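Local structure of TetR family transcriptional regulator (Rhodococcus erythropolis, 4ZA6) at residues Glu148-Val151 against Arg152-Asp155; Leu137-Thr140 against Leu141-Val145; Leu174-Ile177 against Ala178-Leu181; Pro103-Phe106 against Ile107-Met111; Ala38-Tyr41 against Arg42-Asn46. The protein probably acts as a TetR-family transcriptional repressor (QsdR) that binds DNA and controls qsdA, a gene of quorum-sensing signal (N-acyl homoserine lactone) degradation. All blocks are in the same frame, centred on the assembly; numbering follows the deposited sequence.

Contact 1 (Glu148-Val151 against Arg152-Asp155); sequences EALV and RICD
Glu148 and Arg152, one helical turn apart, run side by side with their carboxylate and guanidinium planes only 4° from parallel. The two charges nevertheless make no salt bridge: Glu148 OE2 stays 4.5 Å from Arg152 NE and well out of the guanidinium plane, so no N-H is aimed at it. What touches is the carboxylate oxygen OE2 of Glu148 and the aliphatic part of the arginine, Arg152 CG, at 3.5 Å. Bends at chi2 and chi3 fold the arginine round, and its NH1 forms a salt bridge with Glu117 instead. Main-chain i to i+4 bonds hold the turn, the straightest from Arg152 N to Glu148 O (3.0 Å, 167°) and another from Asp155 N to Val151 O at 2.9 Å. Apolar contact is thin: Leu150 CD2 approaches Ile153 CD1 at 4.3 Å. With its CG between backbone N and carbonyl carbon (chi1 63°), Asp155 lays its carboxylate beside Val151 O, OD1 at 3.3 Å, acceptor facing acceptor with no bond between them. Helix 143-158 packs on two neighbours: Leu150, Ile153 and Cys154 on Ile177 and Leu180 of helix 170-181, Val151 and Glu148 on Glu117, Ser120 and Ala121 of helix 115-133.

Contact 2 (Leu137-Thr140 against Leu141-Val145); sequences LTIT and LSPQV
Ile139 reaches past Leu141 O to Pro143, the first residue of helix 143-158, and its side chain carries the contact. CB points toward the following segment and lies 3.8 Å from Leu141 O. CG1, set between the backbone N and the carbonyl carbon (chi1 61°), comes nearer to the same oxygen, at 3.5 Å. The chain then extends (chi2 176°), and the terminal CD1 arrives 3.3 Å from Leu141 O and 3.9 Å from the Pro143 ring at CG. One methyl therefore meets both a carbonyl oxygen and the flank of a proline ring. Ile139 also touches Val132 of helix 115-133 and Leu146 one turn further on, while Pro143 rests on Gln129, so loop and helix start are packed against the same preceding helix. Ser142 is the N-cap of helix 143-158: its OG accepts from Val145 N at 3.1 Å with an N-H...O angle of 160°, and Pro143 takes the first helical position, where no N-H is needed. No hydrogen bond joins 137-140 to 141-145. The chemistry is accordingly divided: the loop meets the helix start through van der Waals contact of one methyl, and the serine hydroxyl satisfies an amide that the helix start cannot bond within its own turn.

Contact 3 (Leu174-Ile177 against Ala178-Leu181); sequences LDLI and ALLL
Ile177 and Leu181 lie side by side one turn apart, pointing the same way, with Ile177 CG2 3.8 Å from Leu181 CD1. Ile177 CG2 stands anti to its own backbone N and Leu181 CG anti to its carbonyl carbon (chi1 -60°), which brings the two methyls together and sets Leu181 CG 3.1 Å from Ile177 O. The same pair shares a main-chain bond: Leu181 N gives its hydrogen to Ile177 O at 2.9 Å, and the bond is bent (143°). The three bonds before it complete an unbroken i to i+4 ladder. Ala178 N reaches Leu174 O at 2.9 Å and almost linearly (170°), Leu179 N reaches Asp175 O at 3.0 Å, and Leu180 N reaches Leu176 O at 2.9 Å. Each amide of 178-181 therefore has an acceptor in 174-177, and each carbonyl of 174-177 has a donor. This is regular alpha-helix, the last one of the all-helical C-terminal domain of a TetR-family regulator, helix 170-181. The one charged side chain here, Asp175, finds its polar partner beyond the helix: OD1 makes a salt bridge with Arg185 in the C-terminal tail, which also passes over Leu174 and Ala178. The small Ala178 sits with its CB 3.5 Å from Asp175 O and touches Val183 and Arg185 of that tail. Along another stripe, Leu176 CD2 and Leu179 CD2 come only as near as 4.5 Å, a loose pair. Leu176 touches His157 of helix 143-158, while Leu174, Ile177 and Leu181 pack on Leu79, Phe82 and Pro75 of helix 74-90.

Contact 4 (Pro103-Phe106 against Ile107-Met111); sequences PMVF and IKLAM
Pro103 and Ile107 begin the i to i+4 ladder of helix 103-111, a short helix that opens with a proline, in the TetR-like C-terminal domain. Ile107 N donates to Pro103 O at 2.9 Å, in the carbonyl plane, and its CG1 lies 3.3 Å from that oxygen. Lys108 follows with a longer bond from its N to Met104 O, 3.3 Å, the donor tilted 34° from the carbonyl plane. Leu109 lies alongside Val105, both pointing the same way, with Leu109 CD1 3.9 Å from Val105 CG1; the two side chains share Leu51 of helix 47-69 as a neighbour. Ala110 N donates to Phe106 O at 2.9 Å. Met111 turns its side chain to Tyr159, Leu163 and helix 143-158, touching Asp155 and Val156. The Phe106 ring is further surrounded by Leu95 and Leu98 of helix 93-101 and by Tyr159, which it meets edge-to-face; a bound 2-methyl-2,4-pentanediol, probably from the crystallisation liquor, lies about 4 Å from its side chain and may mark a pocket. With Phe106 CG anti to the backbone N (chi1 -173°), the ring extends over the next turn, and Ala110 CB makes a CH-pi contact 3.9 Å from its centroid, displaced toward CE2 and CZ.

Contact 5 (Ala38-Tyr41 against Arg42-Asn46); sequences ATLY and RWVGN
Tyr41 O receives Gly45 N at 2.7 Å, a short but bent bond (139°) that closes the last turn of helix 37-44. Before it, Val44 N reaches Leu40 O at 3.0 Å, and Arg42 N bonds to Ala38 O. Trp43 N is shared between two acceptors, Thr39 O and, weakly, Leu40 O. Gly45 leaves the helix with positive phi (85°), a conformation in which a CB would press on the preceding carbonyl oxygen. Next in line, Asn46 is the N-cap of helix 47-69, its OD1 accepting from Glu49 N.

Thr39 and Trp43 lie side by side, pointing the same way. Because Thr39 CG2 is anti to the backbone N, its methyl sits over one face of the indole in a CH-pi contact, 4.0 Å from the centroid of the six-membered ring and offset toward CE2 and CZ2. The Arg42 guanidinium folds back, bent at chi3, to lay one face over Thr39 CA; its NH2 is 3.5 Å from Thr39 OG1. Leu40 CD1 meets Val44 CG2 at 3.7 Å, and Leu40 is buried against Met26, Leu29 and Leu33 of helix 26-33. The Tyr41 ring reaches past the helix end, CE1 lying 3.7 Å from Asn46 N. In the TetR family a helix in this place is the recognition helix of a helix-turn-helix, so the arrangement is consistent with an apolar side packed on helix 26-33 of the same probable DNA-binding domain, while the exposed side, with Tyr41 and Arg42, could face DNA.

Contacts 1, 2 and 3 cluster on one side of the chain's centre. Contact 2 leads into the helix that carries contact 1, their centres 14 Å apart. Contact 1 packs on contact 3, about 10 Å away between centres, with Cys154 SG 3.3 Å from Ile177 CG1 and Ile153 CD1 3.5 Å from Leu180 CD1. Contact 4 meets contact 1 through its C-terminal end, Met111 O lying 3.3 Å from Arg152 NH1, and it borders the diol-occupied site. Contact 5, in the probable DNA-binding domain, has its centre about 40 Å from that of contact 3 but its nearest atoms only about 7 Å from contact 4, which probably lies near the junction with that domain.

Contact 1 (Glu148-Val151 against Arg152-Asp155)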
loop_
_atom_site.group_PDB
_atom_site.type_symbol
_atom_site.label_atom_id
_atom_site.label_comp_id
_atom_site.label_asym_id
_atom_site.label_seq_id
_atom_site.Cartn_x
_atom_site.Cartn_y
_atom_site.Cartn_z
ATOM N N GLU A 148 4.908 -8.371 -7.688
ATOM C CA GLU A 148 4.261 -9.153 -6.633
ATOM C C GLU A 148 5.311 -9.647 -5.610
ATOM O O GLU A 148 5.078 -9.549 -4.405
ATOM C CB GLU A 148 3.462 -10.326 -7.258
ATOM C CG GLU A 148 2.858 -11.300 -6.259
ATOM C CD GLU A 148 1.733 -10.821 -5.362
ATOM O OE1 GLU A 148 1.202 -9.710 -5.585
ATOM O OE2 GLU A 148 1.364 -11.583 -4.442
ATOM N N ALA A 149 6.482 -10.119 -6.097
ATOM C CA ALA A 149 7.569 -10.616 -5.245
ATOM C C ALA A 149 8.145 -9.511 -4.347
ATOM O O ALA A 149 8.353 -9.750 -3.163
ATOM C CB ALA A 149 8.667 -11.228 -6.093
ATOM N N LEU A 150 8.373 -8.311 -4.910
ATOM C CA LEU A 150 8.896 -7.156 -4.172
ATOM C C LEU A 150 7.940 -6.783 -3.031
ATOM O O LEU A 150 8.388 -6.622 -1.908
ATOM C CB LEU A 150 9.119 -5.925 -5.097
ATOM C CG LEU A 150 10.370 -5.897 -6.021
ATOM C CD1 LEU A 150 10.540 -4.535 -6.667
ATOM C CD2 LEU A 150 11.661 -6.184 -5.249
ATOM N N VAL A 151 6.625 -6.713 -3.313
ATOM C CA VAL A 151 5.598 -6.370 -2.325
ATOM C C VAL A 151 5.572 -7.417 -1.206
ATOM O O VAL A 151 5.596 -7.048 -0.020
ATOM C CB VAL A 151 4.208 -6.223 -3.018
ATOM C CG1 VAL A 151 3.053 -6.149 -2.001
ATOM C CG2 VAL A 151 4.203 -5.007 -3.929
ATOM N N ARG A 152 5.503 -8.704 -1.578
ATOM C CA ARG A 152 5.448 -9.814 -0.605
ATOM C C ARG A 152 6.654 -9.869 0.331
ATOM O O ARG A 152 6.484 -10.226 1.492
ATOM C CB ARG A 152 5.311 -11.169 -1.315
ATOM C CG ARG A 152 3.981 -11.388 -2.059
ATOM C CD ARG A 152 2.810 -11.644 -1.144
ATOM N NE ARG A 152 2.955 -12.923 -0.442
ATOM C CZ ARG A 152 2.150 -13.319 0.537
ATOM N NH1 ARG A 152 1.172 -12.530 0.957
ATOM N NH2 ARG A 152 2.332 -14.495 1.121
ATOM N N ILE A 153 7.880 -9.578 -0.187
ATOM C CA ILE A 153 9.124 -9.636 0.603
ATOM C C ILE A 153 9.295 -8.449 1.492
ATOM O O ILE A 153 9.941 -8.584 2.523
ATOM C CB ILE A 153 10.447 -9.889 -0.188
ATOM C CG1 ILE A 153 10.749 -8.832 -1.266
ATOM C CG2 ILE A 153 10.596 -11.309 -0.617
ATOM C CD1 ILE A 153 11.889 -9.069 -2.101
ATOM N N CYS A 154 8.768 -7.282 1.074
ATOM C CA CYS A 154 8.889 -6.006 1.774
ATOM C C CYS A 154 7.878 -5.751 2.832
ATOM O O CYS A 154 8.236 -5.170 3.854
ATOM C CB CYS A 154 8.924 -4.849 0.780
ATOM S SG CYS A 154 10.388 -4.850 -0.276
ATOM N N ASP A 155 6.593 -6.049 2.557
ATOM C CA ASP A 155 5.552 -5.670 3.490
ATOM C C ASP A 155 5.653 -6.192 4.931
ATOM O O ASP A 155 5.413 -5.406 5.869
ATOM C CB ASP A 155 4.163 -5.721 2.885
ATOM C CG ASP A 155 3.660 -7.070 2.424
ATOM O OD1 ASP A 155 4.297 -8.117 2.784
ATOM O OD2 ASP A 155 2.621 -7.096 1.726
#

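Contact 2 (Leu137-Thr140 against Leu141-Val145)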
loop_
_atom_site.group_PDB
_atom_site.type_symbol
_atom_site.label_atom_id
_atom_site.label_comp_id
_atom_site.label_asym_id
_atom_site.label_seq_id
_atom_site.Cartn_x
_atom_site.Cartn_y
_atom_site.Cartn_z
ATOM N N LEU A 137 16.747 -1.160 -17.072
ATOM C CA LEU A 137 16.640 -2.338 -16.222
ATOM C C LEU A 137 16.636 -3.638 -17.016
ATOM O O LEU A 137 15.888 -3.787 -17.980
ATOM C CB LEU A 137 15.368 -2.217 -15.328
ATOM C CG LEU A 137 15.113 -3.322 -14.280
ATOM C CD1 LEU A 137 16.114 -3.270 -13.143
ATOM C CD2 LEU A 137 13.711 -3.209 -13.732
ATOM N N THR A 138 17.412 -4.594 -16.556
ATOM C CA THR A 138 17.462 -5.917 -17.157
ATOM C C THR A 138 16.807 -6.910 -16.178
ATOM O O THR A 138 17.252 -7.040 -15.039
ATOM C CB THR A 138 18.905 -6.281 -17.555
ATOM O OG1 THR A 138 19.392 -5.259 -18.415
ATOM C CG2 THR A 138 18.993 -7.616 -18.287
ATOM N N ILE A 139 15.704 -7.545 -16.610
ATOM C CA ILE A 139 14.996 -8.517 -15.786
ATOM C C ILE A 139 14.806 -9.820 -16.524
ATOM O O ILE A 139 14.774 -9.821 -17.760
ATOM C CB ILE A 139 13.671 -7.969 -15.185
ATOM C CG1 ILE A 139 12.652 -7.553 -16.274
ATOM C CG2 ILE A 139 13.959 -6.868 -14.160
ATOM C CD1 ILE A 139 11.241 -7.079 -15.728
ATOM N N THR A 140 14.732 -10.934 -15.768
ATOM C CA THR A 140 14.566 -12.285 -16.335
ATOM C C THR A 140 13.158 -12.809 -16.134
ATOM O O THR A 140 12.726 -13.702 -16.857
ATOM C CB THR A 140 15.644 -13.273 -15.839
ATOM O OG1 THR A 140 15.692 -13.304 -14.408
ATOM C CG2 THR A 140 17.006 -12.957 -16.399
ATOM N N LEU A 141 12.443 -12.246 -15.160
ATOM C CA LEU A 141 11.065 -12.596 -14.853
ATOM C C LEU A 141 10.198 -11.421 -15.229
ATOM O O LEU A 141 10.720 -10.321 -15.424
ATOM C CB LEU A 141 10.916 -13.005 -13.374
ATOM C CG LEU A 141 11.856 -14.163 -12.953
ATOM C CD1 LEU A 141 11.935 -14.308 -11.457
ATOM C CD2 LEU A 141 11.483 -15.477 -13.637
ATOM N N SER A 142 8.893 -11.649 -15.400
ATOM C CA SER A 142 7.998 -10.573 -15.831
ATOM C C SER A 142 7.845 -9.476 -14.771
ATOM O O SER A 142 7.996 -9.772 -13.575
ATOM C CB SER A 142 6.635 -11.141 -16.240
ATOM O OG SER A 142 5.828 -11.434 -15.109
ATOM N N PRO A 143 7.560 -8.213 -15.180
ATOM C CA PRO A 143 7.344 -7.143 -14.185
ATOM C C PRO A 143 6.253 -7.496 -13.165
ATOM O O PRO A 143 6.349 -7.058 -12.030
ATOM C CB PRO A 143 6.907 -5.950 -15.047
ATOM C CG PRO A 143 7.482 -6.215 -16.375
ATOM C CD PRO A 143 7.399 -7.690 -16.558
ATOM N N GLN A 144 5.216 -8.260 -13.592
ATOM C CA GLN A 144 4.080 -8.698 -12.777
ATOM C C GLN A 144 4.569 -9.658 -11.721
ATOM O O GLN A 144 4.196 -9.518 -10.555
ATOM C CB GLN A 144 2.965 -9.362 -13.640
ATOM C CG GLN A 144 2.160 -8.387 -14.520
ATOM C CD GLN A 144 2.929 -7.816 -15.707
ATOM O OE1 GLN A 144 3.745 -8.490 -16.370
ATOM N NE2 GLN A 144 2.696 -6.539 -15.988
ATOM N N VAL A 145 5.431 -10.613 -12.120
ATOM C CA VAL A 145 6.047 -11.592 -11.204
ATOM C C VAL A 145 6.979 -10.871 -10.202
ATOM O O VAL A 145 6.878 -11.090 -8.990
ATOM C CB VAL A 145 6.763 -12.756 -11.971
ATOM C CG1 VAL A 145 7.625 -13.600 -11.026
ATOM C CG2 VAL A 145 5.738 -13.634 -12.683
#

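Contact 3 (Leu174-Ile177 against Ala178-Leu181)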
loop_
_atom_site.group_PDB
_atom_site.type_symbol
_atom_site.label_atom_id
_atom_site.label_comp_id
_atom_site.label_asym_id
_atom_site.label_seq_id
_atom_site.Cartn_x
_atom_site.Cartn_y
_atom_site.Cartn_z
ATOM N N LEU A 174 14.807 -2.872 1.802
ATOM C CA LEU A 174 15.580 -2.341 0.674
ATOM C C LEU A 174 16.654 -3.313 0.195
ATOM O O LEU A 174 16.927 -3.398 -1.015
ATOM C CB LEU A 174 16.192 -0.992 1.062
ATOM C CG LEU A 174 15.180 0.169 1.137
ATOM C CD1 LEU A 174 15.849 1.445 1.641
ATOM C CD2 LEU A 174 14.519 0.414 -0.201
ATOM N N ASP A 175 17.293 -4.027 1.154
ATOM C CA ASP A 175 18.330 -5.019 0.855
ATOM C C ASP A 175 17.724 -6.145 0.024
ATOM O O ASP A 175 18.356 -6.615 -0.927
ATOM C CB ASP A 175 18.924 -5.580 2.154
ATOM C CG ASP A 175 19.823 -4.641 2.931
ATOM O OD1 ASP A 175 20.448 -3.772 2.304
ATOM O OD2 ASP A 175 19.952 -4.830 4.167
ATOM N N LEU A 176 16.482 -6.546 0.360
ATOM C CA LEU A 176 15.720 -7.589 -0.356
ATOM C C LEU A 176 15.323 -7.143 -1.771
ATOM O O LEU A 176 15.406 -7.944 -2.702
ATOM C CB LEU A 176 14.492 -8.013 0.448
ATOM C CG LEU A 176 14.782 -8.921 1.657
ATOM C CD1 LEU A 176 13.589 -8.954 2.596
ATOM C CD2 LEU A 176 15.133 -10.362 1.217
ATOM N N ILE A 177 14.936 -5.860 -1.938
ATOM C CA ILE A 177 14.621 -5.278 -3.258
ATOM C C ILE A 177 15.878 -5.306 -4.124
ATOM O O ILE A 177 15.812 -5.774 -5.266
ATOM C CB ILE A 177 14.027 -3.859 -3.153
ATOM C CG1 ILE A 177 12.702 -3.881 -2.403
ATOM C CG2 ILE A 177 13.869 -3.213 -4.542
ATOM C CD1 ILE A 177 12.349 -2.539 -1.798
ATOM N N ALA A 178 17.021 -4.822 -3.571
ATOM C CA ALA A 178 18.328 -4.823 -4.255
ATOM C C ALA A 178 18.670 -6.241 -4.739
ATOM O O ALA A 178 18.922 -6.433 -5.919
ATOM C CB ALA A 178 19.414 -4.340 -3.312
ATOM N N LEU A 179 18.604 -7.238 -3.828
ATOM C CA LEU A 179 18.859 -8.654 -4.122
ATOM C C LEU A 179 17.938 -9.172 -5.204
ATOM O O LEU A 179 18.399 -9.853 -6.105
ATOM C CB LEU A 179 18.697 -9.485 -2.837
ATOM C CG LEU A 179 18.857 -10.990 -2.944
ATOM C CD1 LEU A 179 20.341 -11.398 -3.132
ATOM C CD2 LEU A 179 18.251 -11.667 -1.732
ATOM N N LEU A 180 16.646 -8.820 -5.154
ATOM C CA LEU A 180 15.706 -9.231 -6.190
ATOM C C LEU A 180 16.051 -8.599 -7.556
ATOM O O LEU A 180 15.875 -9.240 -8.584
ATOM C CB LEU A 180 14.270 -8.875 -5.795
ATOM C CG LEU A 180 13.263 -9.950 -6.159
ATOM C CD1 LEU A 180 12.913 -10.794 -4.967
ATOM C CD2 LEU A 180 12.019 -9.357 -6.809
ATOM N N LEU A 181 16.570 -7.367 -7.555
ATOM C CA LEU A 181 16.940 -6.651 -8.780
ATOM C C LEU A 181 18.346 -7.030 -9.300
ATOM O O LEU A 181 18.767 -6.543 -10.350
ATOM C CB LEU A 181 16.877 -5.131 -8.544
ATOM C CG LEU A 181 15.550 -4.496 -8.128
ATOM C CD1 LEU A 181 15.725 -3.006 -7.869
ATOM C CD2 LEU A 181 14.434 -4.765 -9.124
#

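Contact 4 (Pro103-Phe106 against Ile107-Met111)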
loop_
_atom_site.group_PDB
_atom_site.type_symbol
_atom_site.label_atom_id
_atom_site.label_comp_id
_atom_site.label_asym_id
_atom_site.label_seq_id
_atom_site.Cartn_x
_atom_site.Cartn_y
_atom_site.Cartn_z
ATOM N N PRO A 103 -5.186 -3.986 15.024
ATOM C CA PRO A 103 -4.003 -4.592 14.400
ATOM C C PRO A 103 -4.270 -5.833 13.552
ATOM O O PRO A 103 -3.715 -5.927 12.461
ATOM C CB PRO A 103 -3.069 -4.834 15.584
ATOM C CG PRO A 103 -4.001 -4.980 16.758
ATOM C CD PRO A 103 -5.045 -3.957 16.498
ATOM N N MET A 104 -5.136 -6.741 14.014
ATOM C CA MET A 104 -5.467 -7.985 13.309
ATOM C C MET A 104 -6.179 -7.737 11.981
ATOM O O MET A 104 -5.903 -8.437 11.004
ATOM C CB MET A 104 -6.294 -8.928 14.203
ATOM C CG MET A 104 -5.515 -9.466 15.400
ATOM S SD MET A 104 -6.433 -10.724 16.337
ATOM C CE MET A 104 -6.313 -12.133 15.197
ATOM N N VAL A 105 -7.084 -6.739 11.933
ATOM C CA VAL A 105 -7.785 -6.370 10.692
ATOM C C VAL A 105 -6.737 -5.889 9.718
ATOM O O VAL A 105 -6.704 -6.363 8.584
ATOM C CB VAL A 105 -8.889 -5.294 10.930
ATOM C CG1 VAL A 105 -9.425 -4.731 9.617
ATOM C CG2 VAL A 105 -10.040 -5.861 11.756
ATOM N N PHE A 106 -5.840 -4.979 10.174
ATOM C CA PHE A 106 -4.794 -4.439 9.310
ATOM C C PHE A 106 -3.790 -5.494 8.804
ATOM O O PHE A 106 -3.426 -5.449 7.618
ATOM C CB PHE A 106 -4.071 -3.232 9.948
ATOM C CG PHE A 106 -3.121 -2.591 8.969
ATOM C CD1 PHE A 106 -3.597 -1.804 7.931
ATOM C CD2 PHE A 106 -1.763 -2.887 8.999
ATOM C CE1 PHE A 106 -2.721 -1.282 6.963
ATOM C CE2 PHE A 106 -0.887 -2.336 8.057
ATOM C CZ PHE A 106 -1.376 -1.544 7.036
ATOM N N ILE A 107 -3.358 -6.430 9.670
ATOM C CA ILE A 107 -2.416 -7.476 9.249
ATOM C C ILE A 107 -3.007 -8.206 8.047
ATOM O O ILE A 107 -2.319 -8.397 7.032
ATOM C CB ILE A 107 -2.009 -8.453 10.394
ATOM C CG1 ILE A 107 -1.128 -7.741 11.461
ATOM C CG2 ILE A 107 -1.226 -9.658 9.799
ATOM C CD1 ILE A 107 -1.011 -8.494 12.834
ATOM N N LYS A 108 -4.310 -8.555 8.153
ATOM C CA LYS A 108 -5.084 -9.242 7.119
ATOM C C LYS A 108 -5.176 -8.425 5.834
ATOM O O LYS A 108 -4.891 -8.950 4.761
ATOM C CB LYS A 108 -6.478 -9.608 7.655
ATOM C CG LYS A 108 -7.355 -10.362 6.679
ATOM C CD LYS A 108 -8.555 -10.963 7.370
ATOM C CE LYS A 108 -9.301 -11.861 6.434
ATOM N NZ LYS A 108 -10.295 -11.127 5.594
ATOM N N LEU A 109 -5.582 -7.158 5.928
ATOM C CA LEU A 109 -5.706 -6.290 4.742
ATOM C C LEU A 109 -4.376 -5.990 4.016
ATOM O O LEU A 109 -4.345 -5.888 2.788
ATOM C CB LEU A 109 -6.392 -4.969 5.148
ATOM C CG LEU A 109 -7.821 -5.074 5.665
ATOM C CD1 LEU A 109 -8.346 -3.711 6.044
ATOM C CD2 LEU A 109 -8.740 -5.706 4.642
ATOM N N ALA A 110 -3.286 -5.861 4.782
ATOM C CA ALA A 110 -1.966 -5.510 4.257
ATOM C C ALA A 110 -1.056 -6.659 3.859
ATOM O O ALA A 110 -0.251 -6.490 2.953
ATOM C CB ALA A 110 -1.239 -4.628 5.257
ATOM N N MET A 111 -1.079 -7.769 4.605
ATOM C CA MET A 111 -0.097 -8.849 4.394
ATOM C C MET A 111 -0.614 -10.173 3.889
ATOM O O MET A 111 0.145 -11.124 3.748
ATOM C CB MET A 111 0.799 -8.990 5.621
ATOM C CG MET A 111 1.806 -7.861 5.700
ATOM S SD MET A 111 2.597 -7.774 7.286
ATOM C CE MET A 111 1.292 -6.953 8.301
#

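Contact 5 (Ala38-Tyr41 against Arg42-Asn46)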
loop_
_atom_site.group_PDB
_atom_site.type_symbol
_atom_site.label_atom_id
_atom_site.label_comp_id
_atom_site.label_asym_id
_atom_site.label_seq_id
_atom_site.Cartn_x
_atom_site.Cartn_y
_atom_site.Cartn_z
ATOM N N ALA A 38 -28.349 -2.215 4.333
ATOM C CA ALA A 38 -28.406 -3.215 3.271
ATOM C C ALA A 38 -27.902 -2.633 1.941
ATOM O O ALA A 38 -27.157 -3.309 1.250
ATOM C CB ALA A 38 -29.837 -3.730 3.118
ATOM N N THR A 39 -28.324 -1.392 1.585
ATOM C CA THR A 39 -27.898 -0.677 0.371
ATOM C C THR A 39 -26.366 -0.461 0.416
ATOM O O THR A 39 -25.664 -0.734 -0.574
ATOM C CB THR A 39 -28.687 0.645 0.262
ATOM O OG1 THR A 39 -30.058 0.339 0.029
ATOM C CG2 THR A 39 -28.165 1.574 -0.849
ATOM N N LEU A 40 -25.852 0.008 1.576
ATOM C CA LEU A 40 -24.410 0.212 1.758
ATOM C C LEU A 40 -23.600 -1.081 1.512
ATOM O O LEU A 40 -22.634 -1.040 0.745
ATOM C CB LEU A 40 -24.081 0.833 3.133
ATOM C CG LEU A 40 -22.573 1.059 3.409
ATOM C CD1 LEU A 40 -21.975 2.071 2.424
ATOM C CD2 LEU A 40 -22.324 1.487 4.826
ATOM N N TYR A 41 -24.022 -2.226 2.112
ATOM C CA TYR A 41 -23.351 -3.530 1.931
ATOM C C TYR A 41 -23.310 -3.920 0.450
ATOM O O TYR A 41 -22.266 -4.358 -0.040
ATOM C CB TYR A 41 -24.011 -4.652 2.772
ATOM C CG TYR A 41 -23.440 -6.023 2.455
ATOM C CD1 TYR A 41 -22.239 -6.447 3.016
ATOM C CD2 TYR A 41 -24.068 -6.870 1.545
ATOM C CE1 TYR A 41 -21.678 -7.680 2.682
ATOM C CE2 TYR A 41 -23.514 -8.103 1.198
ATOM C CZ TYR A 41 -22.321 -8.506 1.775
ATOM O OH TYR A 41 -21.778 -9.730 1.465
ATOM N N ARG A 42 -24.447 -3.738 -0.259
ATOM C CA ARG A 42 -24.593 -4.009 -1.690
ATOM C C ARG A 42 -23.612 -3.172 -2.507
ATOM O O ARG A 42 -23.057 -3.670 -3.490
ATOM C CB ARG A 42 -26.032 -3.721 -2.123
ATOM C CG ARG A 42 -26.483 -4.478 -3.367
ATOM C CD ARG A 42 -27.995 -4.457 -3.553
ATOM N NE ARG A 42 -28.535 -3.100 -3.668
ATOM C CZ ARG A 42 -29.403 -2.561 -2.817
ATOM N NH1 ARG A 42 -29.859 -3.264 -1.788
ATOM N NH2 ARG A 42 -29.833 -1.321 -2.994
ATOM N N TRP A 43 -23.350 -1.924 -2.070
ATOM C CA TRP A 43 -22.441 -1.014 -2.764
ATOM C C TRP A 43 -20.970 -1.304 -2.567
ATOM O O TRP A 43 -20.218 -1.245 -3.532
ATOM C CB TRP A 43 -22.713 0.446 -2.355
ATOM C CG TRP A 43 -23.993 1.047 -2.894
ATOM C CD1 TRP A 43 -24.939 0.438 -3.668
ATOM C CD2 TRP A 43 -24.479 2.371 -2.630
ATOM N NE1 TRP A 43 -25.967 1.317 -3.937
ATOM C CE2 TRP A 43 -25.702 2.515 -3.323
ATOM C CE3 TRP A 43 -23.979 3.463 -1.900
ATOM C CZ2 TRP A 43 -26.448 3.701 -3.286
ATOM C CZ3 TRP A 43 -24.708 4.645 -1.883
ATOM C CH2 TRP A 43 -25.910 4.767 -2.597
ATOM N N VAL A 44 -20.535 -1.515 -1.313
ATOM C CA VAL A 44 -19.113 -1.661 -0.990
ATOM C C VAL A 44 -18.682 -2.966 -0.292
ATOM O O VAL A 44 -17.486 -3.188 -0.090
ATOM C CB VAL A 44 -18.609 -0.420 -0.213
ATOM C CG1 VAL A 44 -18.693 0.852 -1.063
ATOM C CG2 VAL A 44 -19.351 -0.257 1.116
ATOM N N GLY A 45 -19.637 -3.798 0.086
ATOM C CA GLY A 45 -19.326 -5.021 0.809
ATOM C C GLY A 45 -19.211 -4.727 2.287
ATOM O O GLY A 45 -19.672 -3.677 2.757
ATOM N N ASN A 46 -18.608 -5.648 3.038
ATOM C CA ASN A 46 -18.451 -5.450 4.473
ATOM C C ASN A 46 -17.385 -4.373 4.798
ATOM O O ASN A 46 -16.741 -3.829 3.888
ATOM C CB ASN A 46 -18.187 -6.791 5.196
ATOM C CG ASN A 46 -16.934 -7.528 4.778
ATOM O OD1 ASN A 46 -15.852 -6.955 4.595
ATOM N ND2 ASN A 46 -17.035 -8.840 4.681
#